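Long-range contact in hypothetical protein PH1789 (Pyrococcus horikoshii, PDB 1WR2), which is of unknown function but belongs to the ATP-grasp family, whose fold packs helices against antiparallel sheets: residues A48-K62 and V77-W91. Numbering follows the deposited sequence.
Sequences ALEYAKEIGYPVVLK and VMLNIKNEEELKKKW
An antiparallel beta ladder with two helices packed on one of its faces joins 48-62 to 77-91. The ladder holds two hydrogen-bonded pairs, Val59 with Ile81 and Leu61 with Met78, and the non-hydrogen-bonded pair Lys62 with Val77. Met78 N reaches Leu61 O at 2.8 Å. A beta bulge shifts the register by one residue between Val59 and Leu61. Strand 77-81 is an outermost strand of a four-stranded antiparallel sheet within the ATP-grasp domain. The other edge of strand 59-64 bonds to strand 109-114, through Val60 with Ala113 and Lys62 with Leu111.

Val59, Leu61 and Ile81 face the two helices. Ile81 CD1 presses tightly against Leu61 CG, at 3.3 Å. Leu87 reaches from helix 84-101 toward helix 45-55 and strand 59-64, where Leu61 CD1 meets its CG. That CG lies anti to the backbone N (chi1 -168°). This puts Leu87 CD1 3.5 Å from Ala52 CB, a tight contact, while Leu87 CD2 meets Leu49 CD2 at 3.7 Å. Ala48 CB touches the Trp91 ring at CZ3, 3.6 Å away.

Tyr57, just before the cis peptide bond to Pro58, lies against the turn into helix 84-101. Asn83 CA makes a CH-pi contact over one ring face, 4.0 Å from the centroid. Ile81 O lies at the ring edge, in plane. Tyr57 OH donates to a water at 2.7 Å, which in turn donates to Leu49 O and Glu84 OE1. Asn83 OD1 caps this helix by accepting from Glu86 N.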
ATOM      1  N   ALA A  48       2.690  18.154 -11.277  1.00 38.42           N
ATOM      2  CA  ALA A  48       3.692  17.271 -10.698  1.00 37.73           C
ATOM      3  C   ALA A  48       4.932  18.061 -10.304  1.00 39.01           C
ATOM      4  O   ALA A  48       5.518  17.831  -9.250  1.00 38.45           O
ATOM      5  CB  ALA A  48       4.059  16.172 -11.687  1.00 35.28           C
ATOM      6  N   LEU A  49       5.335  18.995 -11.158  1.00 40.06           N
ATOM      7  CA  LEU A  49       6.511  19.803 -10.873  1.00 41.05           C
ATOM      8  C   LEU A  49       6.311  20.604  -9.586  1.00 43.69           C
ATOM      9  O   LEU A  49       7.236  20.736  -8.781  1.00 40.99           O
ATOM     10  CB  LEU A  49       6.804  20.735 -12.054  1.00 40.41           C
ATOM     11  CG  LEU A  49       7.235  20.022 -13.338  1.00 39.13           C
ATOM     12  CD1 LEU A  49       7.408  21.037 -14.453  1.00 39.32           C
ATOM     13  CD2 LEU A  49       8.543  19.257 -13.092  1.00 39.38           C
ATOM     14  N   GLU A  50       5.098  21.123  -9.393  1.00 46.25           N
ATOM     15  CA  GLU A  50       4.761  21.894  -8.197  1.00 50.25           C
ATOM     16  C   GLU A  50       4.827  21.016  -6.951  1.00 50.39           C
ATOM     17  O   GLU A  50       5.490  21.364  -5.972  1.00 48.70           O
ATOM     18  CB  GLU A  50       3.345  22.463  -8.301  1.00 54.36           C
ATOM     19  CG  GLU A  50       3.130  23.491  -9.393  1.00 62.32           C
ATOM     20  CD  GLU A  50       1.717  24.065  -9.364  1.00 66.22           C
ATOM     21  OE1 GLU A  50       0.752  23.305  -9.610  1.00 66.91           O
ATOM     22  OE2 GLU A  50       1.575  25.276  -9.085  1.00 67.88           O
ATOM     23  N   TYR A  51       4.121  19.886  -6.994  1.00 50.60           N
ATOM     24  CA  TYR A  51       4.086  18.946  -5.872  1.00 51.55           C
ATOM     25  C   TYR A  51       5.480  18.433  -5.524  1.00 52.07           C
ATOM     26  O   TYR A  51       5.790  18.215  -4.354  1.00 51.31           O
ATOM     27  CB  TYR A  51       3.184  17.748  -6.187  1.00 53.22           C
ATOM     28  CG  TYR A  51       1.710  18.073  -6.328  1.00 55.00           C
ATOM     29  CD1 TYR A  51       1.069  18.911  -5.417  1.00 57.03           C
ATOM     30  CD2 TYR A  51       0.943  17.494  -7.340  1.00 55.05           C
ATOM     31  CE1 TYR A  51      -0.304  19.162  -5.509  1.00 58.90           C
ATOM     32  CE2 TYR A  51      -0.428  17.736  -7.441  1.00 56.89           C
ATOM     33  CZ  TYR A  51      -1.045  18.570  -6.522  1.00 58.81           C
ATOM     34  OH  TYR A  51      -2.402  18.801  -6.602  1.00 59.88           O
ATOM     35  N   ALA A  52       6.313  18.233  -6.542  1.00 52.50           N
ATOM     36  CA  ALA A  52       7.672  17.751  -6.321  1.00 53.17           C
ATOM     37  C   ALA A  52       8.419  18.765  -5.467  1.00 53.92           C
ATOM     38  O   ALA A  52       9.052  18.407  -4.471  1.00 52.21           O
ATOM     39  CB  ALA A  52       8.386  17.561  -7.647  1.00 51.53           C
ATOM     40  N   LYS A  53       8.346  20.032  -5.864  1.00 55.71           N
ATOM     41  CA  LYS A  53       9.010  21.095  -5.112  1.00 59.19           C
ATOM     42  C   LYS A  53       8.421  21.154  -3.712  1.00 59.04           C
ATOM     43  O   LYS A  53       9.125  21.400  -2.732  1.00 58.03           O
ATOM     44  CB  LYS A  53       8.814  22.450  -5.794  1.00 60.31           C
ATOM     45  CG  LYS A  53       9.662  22.660  -7.032  1.00 63.21           C
ATOM     46  CD  LYS A  53       9.619  24.116  -7.469  1.00 65.56           C
ATOM     47  CE  LYS A  53      10.617  24.392  -8.579  1.00 65.96           C
ATOM     48  NZ  LYS A  53      10.608  25.820  -8.978  1.00 66.77           N
ATOM     49  N   GLU A  54       7.119  20.912  -3.632  1.00 59.91           N
ATOM     50  CA  GLU A  54       6.408  20.942  -2.365  1.00 60.01           C
ATOM     51  C   GLU A  54       6.935  19.908  -1.374  1.00 58.37           C
ATOM     52  O   GLU A  54       7.361  20.263  -0.278  1.00 58.50           O
ATOM     53  CB  GLU A  54       4.914  20.722  -2.611  1.00 62.62           C
ATOM     54  CG  GLU A  54       4.020  21.767  -1.966  1.00 65.93           C
ATOM     55  CD  GLU A  54       2.564  21.630  -2.383  1.00 68.40           C
ATOM     56  OE1 GLU A  54       2.271  21.785  -3.588  1.00 68.95           O
ATOM     57  OE2 GLU A  54       1.714  21.368  -1.506  1.00 70.06           O
ATOM     58  N   ILE A  55       6.916  18.632  -1.753  1.00 55.67           N
ATOM     59  CA  ILE A  55       7.390  17.589  -0.854  1.00 53.80           C
ATOM     60  C   ILE A  55       8.907  17.432  -0.848  1.00 53.57           C
ATOM     61  O   ILE A  55       9.459  16.781   0.039  1.00 50.78           O
ATOM     62  CB  ILE A  55       6.736  16.224  -1.173  1.00 55.74           C
ATOM     63  CG1 ILE A  55       7.203  15.711  -2.531  1.00 54.21           C
ATOM     64  CG2 ILE A  55       5.218  16.364  -1.157  1.00 55.19           C
ATOM     65  CD1 ILE A  55       6.669  14.333  -2.853  1.00 54.87           C
ATOM     66  N   GLY A  56       9.572  18.032  -1.836  1.00 53.33           N
ATOM     67  CA  GLY A  56      11.025  17.971  -1.917  1.00 53.13           C
ATOM     68  C   GLY A  56      11.624  16.779  -2.646  1.00 51.72           C
ATOM     69  O   GLY A  56      11.196  15.640  -2.449  1.00 51.10           O
ATOM     70  N   TYR A  57      12.624  17.039  -3.488  1.00 50.43           N
ATOM     71  CA  TYR A  57      13.299  15.977  -4.236  1.00 48.80           C
ATOM     72  C   TYR A  57      14.274  15.231  -3.322  1.00 48.00           C
ATOM     73  O   TYR A  57      14.737  15.780  -2.323  1.00 48.40           O
ATOM     74  CB  TYR A  57      14.074  16.557  -5.426  1.00 48.57           C
ATOM     75  CG  TYR A  57      13.219  17.067  -6.565  1.00 46.82           C
ATOM     76  CD1 TYR A  57      12.681  18.354  -6.547  1.00 46.26           C
ATOM     77  CD2 TYR A  57      12.950  16.253  -7.672  1.00 46.36           C
ATOM     78  CE1 TYR A  57      11.895  18.824  -7.614  1.00 46.98           C
ATOM     79  CE2 TYR A  57      12.171  16.704  -8.732  1.00 44.13           C
ATOM     80  CZ  TYR A  57      11.647  17.988  -8.703  1.00 46.63           C
ATOM     81  OH  TYR A  57      10.893  18.429  -9.769  1.00 43.11           O
ATOM     82  N   PRO A  58      14.602  13.971  -3.651  1.00 45.09           N
ATOM     83  CA  PRO A  58      14.134  13.193  -4.805  1.00 44.33           C
ATOM     84  C   PRO A  58      12.726  12.639  -4.600  1.00 41.75           C
ATOM     85  O   PRO A  58      12.311  12.377  -3.472  1.00 39.05           O
ATOM     86  CB  PRO A  58      15.175  12.088  -4.908  1.00 43.93           C
ATOM     87  CG  PRO A  58      15.487  11.814  -3.467  1.00 46.31           C
ATOM     88  CD  PRO A  58      15.617  13.216  -2.894  1.00 46.07           C
ATOM     89  N   VAL A  59      11.998  12.448  -5.696  1.00 41.28           N
ATOM     90  CA  VAL A  59      10.637  11.930  -5.609  1.00 38.56           C
ATOM     91  C   VAL A  59      10.429  10.702  -6.480  1.00 39.22           C
ATOM     92  O   VAL A  59      11.302  10.321  -7.265  1.00 39.14           O
ATOM     93  CB  VAL A  59       9.605  12.997  -6.028  1.00 38.38           C
ATOM     94  CG1 VAL A  59       9.793  14.259  -5.188  1.00 41.13           C
ATOM     95  CG2 VAL A  59       9.755  13.316  -7.512  1.00 38.61           C
ATOM     96  N   VAL A  60       9.256  10.100  -6.325  1.00 37.10           N
ATOM     97  CA  VAL A  60       8.842   8.913  -7.063  1.00 35.78           C
ATOM     98  C   VAL A  60       7.618   9.278  -7.892  1.00 34.91           C
ATOM     99  O   VAL A  60       6.761  10.027  -7.422  1.00 33.89           O
ATOM    100  CB  VAL A  60       8.404   7.782  -6.097  1.00 34.00           C
ATOM    101  CG1 VAL A  60       7.718   6.664  -6.870  1.00 35.90           C
ATOM    102  CG2 VAL A  60       9.597   7.246  -5.347  1.00 40.49           C
ATOM    103  N   LEU A  61       7.538   8.774  -9.121  1.00 33.74           N
ATOM    104  CA  LEU A  61       6.360   9.014  -9.949  1.00 35.11           C
ATOM    105  C   LEU A  61       5.711   7.656 -10.172  1.00 35.00           C
ATOM    106  O   LEU A  61       6.397   6.674 -10.466  1.00 35.62           O
ATOM    107  CB  LEU A  61       6.721   9.653 -11.297  1.00 34.90           C
ATOM    108  CG  LEU A  61       7.165  11.119 -11.300  1.00 35.97           C
ATOM    109  CD1 LEU A  61       7.278  11.590 -12.747  1.00 33.60           C
ATOM    110  CD2 LEU A  61       6.151  11.993 -10.545  1.00 35.51           C
ATOM    111  N   LYS A  62       4.397   7.594 -10.000  1.00 32.77           N
ATOM    112  CA  LYS A  62       3.655   6.350 -10.178  1.00 32.18           C
ATOM    113  C   LYS A  62       2.375   6.634 -10.943  1.00 30.73           C
ATOM    114  O   LYS A  62       1.483   7.310 -10.432  1.00 29.14           O
ATOM    115  CB  LYS A  62       3.283   5.743  -8.826  1.00 32.64           C
ATOM    116  CG  LYS A  62       4.444   5.461  -7.888  1.00 35.62           C
ATOM    117  CD  LYS A  62       3.901   4.809  -6.627  1.00 40.20           C
ATOM    118  CE  LYS A  62       4.979   4.477  -5.626  1.00 42.96           C
ATOM    119  NZ  LYS A  62       4.416   3.721  -4.462  1.00 43.61           N
ATOM    120  N   VAL A  77       6.269   3.099 -12.810  1.00 38.70           N
ATOM    121  CA  VAL A  77       6.747   3.652 -11.534  1.00 40.59           C
ATOM    122  C   VAL A  77       8.226   3.996 -11.704  1.00 40.43           C
ATOM    123  O   VAL A  77       9.023   3.125 -12.038  1.00 41.06           O
ATOM    124  CB  VAL A  77       6.621   2.632 -10.366  1.00 41.15           C
ATOM    125  CG1 VAL A  77       7.399   3.128  -9.138  1.00 43.57           C
ATOM    126  CG2 VAL A  77       5.164   2.437  -9.998  1.00 44.51           C
ATOM    127  N   MET A  78       8.588   5.261 -11.497  1.00 41.74           N
ATOM    128  CA  MET A  78       9.984   5.697 -11.622  1.00 40.80           C
ATOM    129  C   MET A  78      10.477   6.259 -10.288  1.00 42.15           C
ATOM    130  O   MET A  78       9.835   7.122  -9.683  1.00 37.57           O
ATOM    131  CB  MET A  78      10.123   6.747 -12.730  1.00 40.94           C
ATOM    132  CG  MET A  78       9.940   6.194 -14.144  1.00 41.30           C
ATOM    133  SD  MET A  78      11.201   4.957 -14.593  1.00 44.82           S
ATOM    134  CE  MET A  78      10.602   4.432 -16.200  1.00 41.08           C
ATOM    135  N   LEU A  79      11.628   5.765  -9.842  1.00 42.63           N
ATOM    136  CA  LEU A  79      12.184   6.167  -8.561  1.00 44.84           C
ATOM    137  C   LEU A  79      13.342   7.163  -8.583  1.00 45.41           C
ATOM    138  O   LEU A  79      13.911   7.472  -9.628  1.00 43.92           O
ATOM    139  CB  LEU A  79      12.627   4.920  -7.795  1.00 46.43           C
ATOM    140  CG  LEU A  79      11.642   3.757  -7.655  1.00 46.29           C
ATOM    141  CD1 LEU A  79      12.311   2.658  -6.843  1.00 48.12           C
ATOM    142  CD2 LEU A  79      10.366   4.204  -6.965  1.00 46.94           C
ATOM    143  N   ASN A  80      13.669   7.652  -7.390  1.00 46.33           N
ATOM    144  CA  ASN A  80      14.756   8.593  -7.153  1.00 45.57           C
ATOM    145  C   ASN A  80      14.975   9.669  -8.215  1.00 45.06           C
ATOM    146  O   ASN A  80      16.088   9.847  -8.720  1.00 45.07           O
ATOM    147  CB  ASN A  80      16.053   7.813  -6.908  1.00 49.94           C
ATOM    148  CG  ASN A  80      17.096   8.633  -6.172  1.00 53.56           C
ATOM    149  OD1 ASN A  80      17.100   8.696  -4.940  1.00 54.06           O
ATOM    150  ND2 ASN A  80      17.998   9.256  -6.924  1.00 54.06           N
ATOM    151  N   ILE A  81      13.906  10.388  -8.539  1.00 41.66           N
ATOM    152  CA  ILE A  81      13.955  11.479  -9.508  1.00 41.88           C
ATOM    153  C   ILE A  81      14.567  12.662  -8.757  1.00 44.55           C
ATOM    154  O   ILE A  81      13.942  13.227  -7.861  1.00 43.50           O
ATOM    155  CB  ILE A  81      12.544  11.842  -9.983  1.00 38.95           C
ATOM    156  CG1 ILE A  81      11.933  10.644 -10.726  1.00 40.93           C
ATOM    157  CG2 ILE A  81      12.597  13.087 -10.835  1.00 40.36           C
ATOM    158  CD1 ILE A  81      10.437  10.756 -11.006  1.00 39.17           C
ATOM    159  N   LYS A  82      15.781  13.047  -9.136  1.00 46.26           N
ATOM    160  CA  LYS A  82      16.483  14.112  -8.432  1.00 49.00           C
ATOM    161  C   LYS A  82      16.153  15.559  -8.763  1.00 50.20           C
ATOM    162  O   LYS A  82      16.377  16.444  -7.935  1.00 51.49           O
ATOM    163  CB  LYS A  82      17.991  13.894  -8.569  1.00 49.93           C
ATOM    164  CG  LYS A  82      18.433  12.482  -8.206  1.00 53.69           C
ATOM    165  CD  LYS A  82      19.939  12.371  -7.995  1.00 56.51           C
ATOM    166  CE  LYS A  82      20.735  12.916  -9.177  1.00 57.74           C
ATOM    167  NZ  LYS A  82      20.696  14.410  -9.237  1.00 59.94           N
ATOM    168  N   ASN A  83      15.619  15.821  -9.949  1.00 50.79           N
ATOM    169  CA  ASN A  83      15.313  17.198 -10.309  1.00 51.54           C
ATOM    170  C   ASN A  83      14.182  17.355 -11.312  1.00 52.04           C
ATOM    171  O   ASN A  83      13.611  16.377 -11.795  1.00 50.56           O
ATOM    172  CB  ASN A  83      16.568  17.874 -10.858  1.00 53.64           C
ATOM    173  CG  ASN A  83      17.136  17.146 -12.059  1.00 55.12           C
ATOM    174  OD1 ASN A  83      16.460  16.994 -13.082  1.00 53.96           O
ATOM    175  ND2 ASN A  83      18.380  16.685 -11.941  1.00 54.46           N
ATOM    176  N   GLU A  84      13.892  18.609 -11.638  1.00 52.24           N
ATOM    177  CA  GLU A  84      12.820  18.960 -12.558  1.00 53.88           C
ATOM    178  C   GLU A  84      12.983  18.439 -13.989  1.00 54.27           C
ATOM    179  O   GLU A  84      12.005  18.034 -14.614  1.00 53.63           O
ATOM    180  CB  GLU A  84      12.650  20.480 -12.562  1.00 56.45           C
ATOM    181  CG  GLU A  84      11.499  20.985 -13.409  1.00 60.48           C
ATOM    182  CD  GLU A  84      11.169  22.441 -13.127  1.00 63.67           C
ATOM    183  OE1 GLU A  84      10.766  22.748 -11.979  1.00 63.44           O
ATOM    184  OE2 GLU A  84      11.315  23.273 -14.053  1.00 64.40           O
ATOM    185  N   GLU A  85      14.207  18.449 -14.510  1.00 54.56           N
ATOM    186  CA  GLU A  85      14.457  17.969 -15.869  1.00 55.22           C
ATOM    187  C   GLU A  85      14.198  16.471 -15.946  1.00 53.31           C
ATOM    188  O   GLU A  85      13.580  15.982 -16.892  1.00 54.22           O
ATOM    189  CB  GLU A  85      15.904  18.253 -16.289  1.00 59.46           C
ATOM    190  CG  GLU A  85      16.288  19.734 -16.332  1.00 64.83           C
ATOM    191  CD  GLU A  85      16.239  20.405 -14.966  1.00 67.62           C
ATOM    192  OE1 GLU A  85      16.848  19.867 -14.017  1.00 68.56           O
ATOM    193  OE2 GLU A  85      15.598  21.474 -14.842  1.00 70.07           O
ATOM    194  N   GLU A  86      14.679  15.746 -14.945  1.00 51.15           N
ATOM    195  CA  GLU A  86      14.496  14.305 -14.887  1.00 50.34           C
ATOM    196  C   GLU A  86      13.025  13.931 -14.671  1.00 48.55           C
ATOM    197  O   GLU A  86      12.558  12.913 -15.176  1.00 45.75           O
ATOM    198  CB  GLU A  86      15.373  13.717 -13.776  1.00 52.05           C
ATOM    199  CG  GLU A  86      14.988  12.311 -13.343  1.00 55.93           C
ATOM    200  CD  GLU A  86      16.117  11.578 -12.638  1.00 58.92           C
ATOM    201  OE1 GLU A  86      16.772  12.179 -11.753  1.00 56.51           O
ATOM    202  OE2 GLU A  86      16.337  10.389 -12.969  1.00 58.63           O
ATOM    203  N   LEU A  87      12.299  14.759 -13.923  1.00 46.49           N
ATOM    204  CA  LEU A  87      10.884  14.500 -13.667  1.00 45.52           C
ATOM    205  C   LEU A  87      10.102  14.649 -14.969  1.00 43.62           C
ATOM    206  O   LEU A  87       9.180  13.884 -15.234  1.00 40.17           O
ATOM    207  CB  LEU A  87      10.344  15.474 -12.600  1.00 44.69           C
ATOM    208  CG  LEU A  87       8.966  15.181 -11.985  1.00 44.69           C
ATOM    209  CD1 LEU A  87       8.827  15.895 -10.641  1.00 42.91           C
ATOM    210  CD2 LEU A  87       7.875  15.620 -12.935  1.00 44.52           C
ATOM    211  N   LYS A  88      10.484  15.628 -15.788  1.00 44.84           N
ATOM    212  CA  LYS A  88       9.812  15.868 -17.064  1.00 45.65           C
ATOM    213  C   LYS A  88      10.001  14.700 -18.022  1.00 45.43           C
ATOM    214  O   LYS A  88       9.096  14.368 -18.788  1.00 45.58           O
ATOM    215  CB  LYS A  88      10.342  17.144 -17.728  1.00 47.29           C
ATOM    216  CG  LYS A  88      10.023  18.427 -16.981  1.00 49.12           C
ATOM    217  CD  LYS A  88      10.622  19.640 -17.690  1.00 52.30           C
ATOM    218  CE  LYS A  88      10.220  20.949 -17.012  1.00 53.18           C
ATOM    219  NZ  LYS A  88      10.879  22.134 -17.644  1.00 56.48           N
ATOM    220  N   LYS A  89      11.176  14.079 -17.979  1.00 45.89           N
ATOM    221  CA  LYS A  89      11.463  12.957 -18.864  1.00 46.41           C
ATOM    222  C   LYS A  89      10.842  11.655 -18.347  1.00 44.64           C
ATOM    223  O   LYS A  89      10.370  10.835 -19.132  1.00 43.12           O
ATOM    224  CB  LYS A  89      12.979  12.806 -19.053  1.00 48.96           C
ATOM    225  CG  LYS A  89      13.739  12.160 -17.895  1.00 53.82           C
ATOM    226  CD  LYS A  89      15.245  12.414 -18.029  1.00 56.92           C
ATOM    227  CE  LYS A  89      16.086  11.343 -17.341  1.00 56.28           C
ATOM    228  NZ  LYS A  89      15.711  11.125 -15.921  1.00 55.82           N
ATOM    229  N   LYS A  90      10.837  11.466 -17.030  1.00 42.59           N
ATOM    230  CA  LYS A  90      10.246  10.261 -16.452  1.00 40.83           C
ATOM    231  C   LYS A  90       8.729  10.314 -16.567  1.00 40.31           C
ATOM    232  O   LYS A  90       8.061   9.282 -16.615  1.00 39.57           O
ATOM    233  CB  LYS A  90      10.671  10.107 -14.994  1.00 40.60           C
ATOM    234  CG  LYS A  90      12.134   9.741 -14.848  1.00 41.97           C
ATOM    235  CD  LYS A  90      12.436   8.474 -15.630  1.00 44.96           C
ATOM    236  CE  LYS A  90      13.933   8.199 -15.699  1.00 48.47           C
ATOM    237  NZ  LYS A  90      14.207   6.925 -16.417  1.00 48.36           N
ATOM    238  N   TRP A  91       8.191  11.527 -16.621  1.00 38.29           N
ATOM    239  CA  TRP A  91       6.761  11.709 -16.775  1.00 37.87           C
ATOM    240  C   TRP A  91       6.389  11.196 -18.169  1.00 38.47           C
ATOM    241  O   TRP A  91       5.371  10.527 -18.348  1.00 36.26           O
ATOM    242  CB  TRP A  91       6.397  13.189 -16.632  1.00 36.26           C
ATOM    243  CG  TRP A  91       4.972  13.492 -16.995  1.00 38.28           C
ATOM    244  CD1 TRP A  91       4.438  13.560 -18.255  1.00 38.45           C
ATOM    245  CD2 TRP A  91       3.887  13.713 -16.090  1.00 37.87           C
ATOM    246  NE1 TRP A  91       3.089  13.807 -18.183  1.00 38.88           N
ATOM    247  CE2 TRP A  91       2.726  13.905 -16.866  1.00 38.26           C
ATOM    248  CE3 TRP A  91       3.784  13.764 -14.692  1.00 39.30           C
ATOM    249  CZ2 TRP A  91       1.475  14.144 -16.294  1.00 38.21           C
ATOM    250  CZ3 TRP A  91       2.537  14.003 -14.124  1.00 38.87           C
ATOM    251  CH2 TRP A  91       1.401  14.189 -14.926  1.00 38.29           C
TER
HETATM  252  O   HOH W   1      10.009  21.021  -9.576  1.00 34.44           O